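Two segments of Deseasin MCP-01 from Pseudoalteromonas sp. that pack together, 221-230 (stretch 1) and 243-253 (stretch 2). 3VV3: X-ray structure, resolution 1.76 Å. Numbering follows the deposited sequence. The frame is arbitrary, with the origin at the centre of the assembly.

Stretch 1 221-230: NVLSIASTDS
Stretch 2 (243-253) TSVDMGAPGSG

Two neighbouring strands of one chain, Val222 to Thr228 and Met247 to Pro250, run in parallel register, their N-to-C directions inclined by 45° and their axes approaching to 4.3 Å. Ile225 pairs with Met247 (CA to CA 5.5 Å), Ala226 with Gly248 (4.4 Å), Ser227 with Ala249 (5.3 Å) and Thr228 with Pro250 (4.7 Å). Backbone angles are extended along the first strand, from -82/127 at Val222 to -120/164 at Thr228; Met247 (-166/178) and Ala249 (-156/162) are straighter still.

Ala226 N donates to Met247 O (2.9 Å), Ala249 N to Ala226 O (3.0 Å), and Thr228 N to Ala249 O (2.9 Å). Pro250 has no amide hydrogen, but the next rung draws its donor from Gly251: Gly251 N gives a nearly straight bond to Thr228 O (3.0 Å, 173°), and Ser252 N adds a weak one to the same oxygen (3.3 Å).

Before the second strand, Asp246 (-98/-41) extends the pairing with its side chain. Its CB points toward stretch 1, and chi1 -60° (m) with chi2 -51° places OD2 2.8 Å from Ser224 N, where it accepts a hydrogen bond at 173°. Asp246 N in turn donates to Ser224 O (2.9 Å), so one residue serves both polar groups of Ser224's backbone. A water lies 2.6 Å from both Val222 O and Asp246 OD2. The backbone of Ser224 carries its CB toward stretch 2, 3.5 Å from Ser244 O; chi1 is m, and OG is bonded elsewhere in the structure.

Ile225, Met247, Ser227 and Ala249 share one face of the sheet. Ile225 is m, m, bringing CD1 to 3.5 Å from Met247 CG and CG2 to 4.2 Å from Ala249 CB. Met247 adopts p, t, m; its CG also meets Leu223 CD1 (4.3 Å), Leu223 being t, p. The other face is lean: Ala226 CB touches CG1 of Val245 (chi1 t) at 3.9 Å. At Gly248 the backbones lie close, its CA 3.2 Å from Ala226 O; a CB there would sit tightly, 3.1 Å from Thr228 CG2.

Ser227 is t, with OG 3.1 Å from Gly251 CA. Glycine suits that spot, because a CB on Gly251 would lie 2.3 Å from Ser227 OG, a clash. Thr228, chi1 p, holds OG1 3.3 Å from Pro250 N, which has no hydrogen to offer. Beyond the strands, the CB of Ser252 (chi1 m) points toward stretch 1, its OG 3.5 Å from Asp229 CB, and a second water accepts from Ser230 N and donates to Ser252 O, both at 3.0 Å.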

# COMPACT_ATOMS: atom_id res chain seq x y z
N ASN A 221 17.48 -10.91 -16.73
CA ASN A 221 17.40 -9.45 -16.69
C ASN A 221 16.47 -8.93 -15.59
O ASN A 221 16.26 -7.73 -15.46
CB ASN A 221 16.96 -8.88 -18.04
CG ASN A 221 15.57 -9.32 -18.43
OD1 ASN A 221 15.17 -10.46 -18.16
ND2 ASN A 221 14.82 -8.43 -19.07
N VAL A 222 15.90 -9.84 -14.80
CA VAL A 222 15.09 -9.43 -13.66
C VAL A 222 16.00 -9.10 -12.48
O VAL A 222 16.85 -9.90 -12.10
CB VAL A 222 14.08 -10.54 -13.25
CG1 VAL A 222 13.43 -10.22 -11.91
CG2 VAL A 222 13.03 -10.74 -14.35
N LEU A 223 15.83 -7.90 -11.92
CA LEU A 223 16.61 -7.49 -10.76
C LEU A 223 15.61 -7.24 -9.62
O LEU A 223 14.82 -6.32 -9.68
CB LEU A 223 17.43 -6.24 -11.09
CG LEU A 223 18.19 -5.52 -9.97
CD1 LEU A 223 19.08 -6.49 -9.19
CD2 LEU A 223 19.01 -4.37 -10.53
N SER A 224 15.65 -8.12 -8.61
CA SER A 224 14.62 -8.17 -7.56
C SER A 224 15.11 -7.46 -6.32
O SER A 224 16.19 -7.77 -5.81
CB SER A 224 14.27 -9.62 -7.20
OG SER A 224 13.71 -10.30 -8.30
N ILE A 225 14.29 -6.55 -5.80
CA ILE A 225 14.76 -5.61 -4.79
C ILE A 225 14.02 -5.71 -3.45
O ILE A 225 12.80 -5.61 -3.40
CB ILE A 225 14.65 -4.16 -5.33
CG1 ILE A 225 15.44 -4.04 -6.65
CG2 ILE A 225 15.12 -3.16 -4.29
CD1 ILE A 225 16.87 -4.51 -6.55
N ALA A 226 14.78 -5.92 -2.37
CA ALA A 226 14.24 -5.85 -1.01
C ALA A 226 14.36 -4.42 -0.52
O ALA A 226 15.12 -3.62 -1.07
CB ALA A 226 15.00 -6.81 -0.08
N SER A 227 13.62 -4.11 0.54
CA SER A 227 13.60 -2.76 1.09
C SER A 227 14.46 -2.64 2.35
O SER A 227 14.50 -3.54 3.18
CB SER A 227 12.16 -2.35 1.43
OG SER A 227 12.12 -1.09 2.08
N THR A 228 15.15 -1.50 2.47
CA THR A 228 15.92 -1.17 3.67
C THR A 228 15.40 0.12 4.30
O THR A 228 14.68 0.90 3.67
CB THR A 228 17.43 -1.02 3.35
OG1 THR A 228 17.63 0.04 2.41
CG2 THR A 228 17.97 -2.31 2.77
N ASP A 229 15.79 0.36 5.56
CA ASP A 229 15.33 1.53 6.29
C ASP A 229 16.46 2.49 6.65
O ASP A 229 17.62 2.31 6.25
CB ASP A 229 14.52 1.12 7.54
CG ASP A 229 15.37 0.43 8.60
OD1 ASP A 229 16.61 0.61 8.62
OD2 ASP A 229 14.79 -0.30 9.44
N SER A 230 16.12 3.53 7.41
CA SER A 230 17.07 4.60 7.70
C SER A 230 18.18 4.18 8.66
O SER A 230 19.10 4.96 8.91
CB SER A 230 16.34 5.81 8.28
OG SER A 230 15.75 5.47 9.53
N THR A 243 18.32 -16.70 -3.05
CA THR A 243 18.54 -16.86 -4.49
C THR A 243 17.55 -16.06 -5.33
O THR A 243 17.83 -15.76 -6.50
CB THR A 243 18.50 -18.35 -4.91
OG1 THR A 243 17.19 -18.88 -4.71
CG2 THR A 243 19.51 -19.17 -4.10
N SER A 244 16.40 -15.72 -4.75
CA SER A 244 15.32 -15.10 -5.52
C SER A 244 15.22 -13.58 -5.36
O SER A 244 14.45 -12.92 -6.07
CB SER A 244 13.98 -15.76 -5.19
OG SER A 244 13.59 -15.46 -3.86
N VAL A 245 15.98 -13.01 -4.43
CA VAL A 245 16.07 -11.56 -4.30
C VAL A 245 17.55 -11.17 -4.37
O VAL A 245 18.40 -11.86 -3.82
CB VAL A 245 15.41 -11.05 -2.99
CG1 VAL A 245 15.50 -9.52 -2.89
CG2 VAL A 245 13.95 -11.50 -2.94
N ASP A 246 17.85 -10.06 -5.04
CA ASP A 246 19.24 -9.76 -5.39
C ASP A 246 19.97 -8.80 -4.46
O ASP A 246 21.15 -8.99 -4.16
CB ASP A 246 19.29 -9.23 -6.83
CG ASP A 246 18.76 -10.23 -7.83
OD1 ASP A 246 19.22 -11.39 -7.78
OD2 ASP A 246 17.89 -9.85 -8.65
N MET A 247 19.27 -7.76 -4.02
CA MET A 247 19.90 -6.70 -3.22
C MET A 247 18.81 -5.84 -2.59
O MET A 247 17.63 -6.06 -2.83
CB MET A 247 20.81 -5.84 -4.10
CG MET A 247 20.06 -5.13 -5.24
SD MET A 247 21.14 -4.09 -6.25
CE MET A 247 21.62 -2.84 -5.06
N GLY A 248 19.21 -4.85 -1.80
CA GLY A 248 18.25 -3.98 -1.15
C GLY A 248 18.47 -2.51 -1.49
O GLY A 248 19.53 -2.14 -1.98
N ALA A 249 17.45 -1.69 -1.24
CA ALA A 249 17.55 -0.24 -1.41
C ALA A 249 16.50 0.42 -0.51
O ALA A 249 15.57 -0.25 -0.06
CB ALA A 249 17.33 0.15 -2.88
N PRO A 250 16.65 1.72 -0.24
CA PRO A 250 15.73 2.39 0.68
C PRO A 250 14.25 2.31 0.26
O PRO A 250 13.88 2.72 -0.86
CB PRO A 250 16.22 3.85 0.66
CG PRO A 250 17.67 3.73 0.36
CD PRO A 250 17.76 2.60 -0.65
N GLY A 251 13.41 1.81 1.16
CA GLY A 251 11.98 1.74 0.89
C GLY A 251 11.10 2.08 2.07
O GLY A 251 9.88 2.09 1.95
N SER A 252 11.71 2.36 3.23
CA SER A 252 10.95 2.71 4.43
C SER A 252 10.83 4.23 4.58
O SER A 252 11.84 4.92 4.75
CB SER A 252 11.63 2.15 5.69
OG SER A 252 11.60 0.74 5.71
N GLY A 253 9.61 4.74 4.52
CA GLY A 253 9.36 6.16 4.73
C GLY A 253 9.97 7.02 3.64
O GLY A 253 10.81 7.89 3.90
O HOH W 1 16.87 -11.66 -10.15
O HOH W 2 13.34 4.62 7.35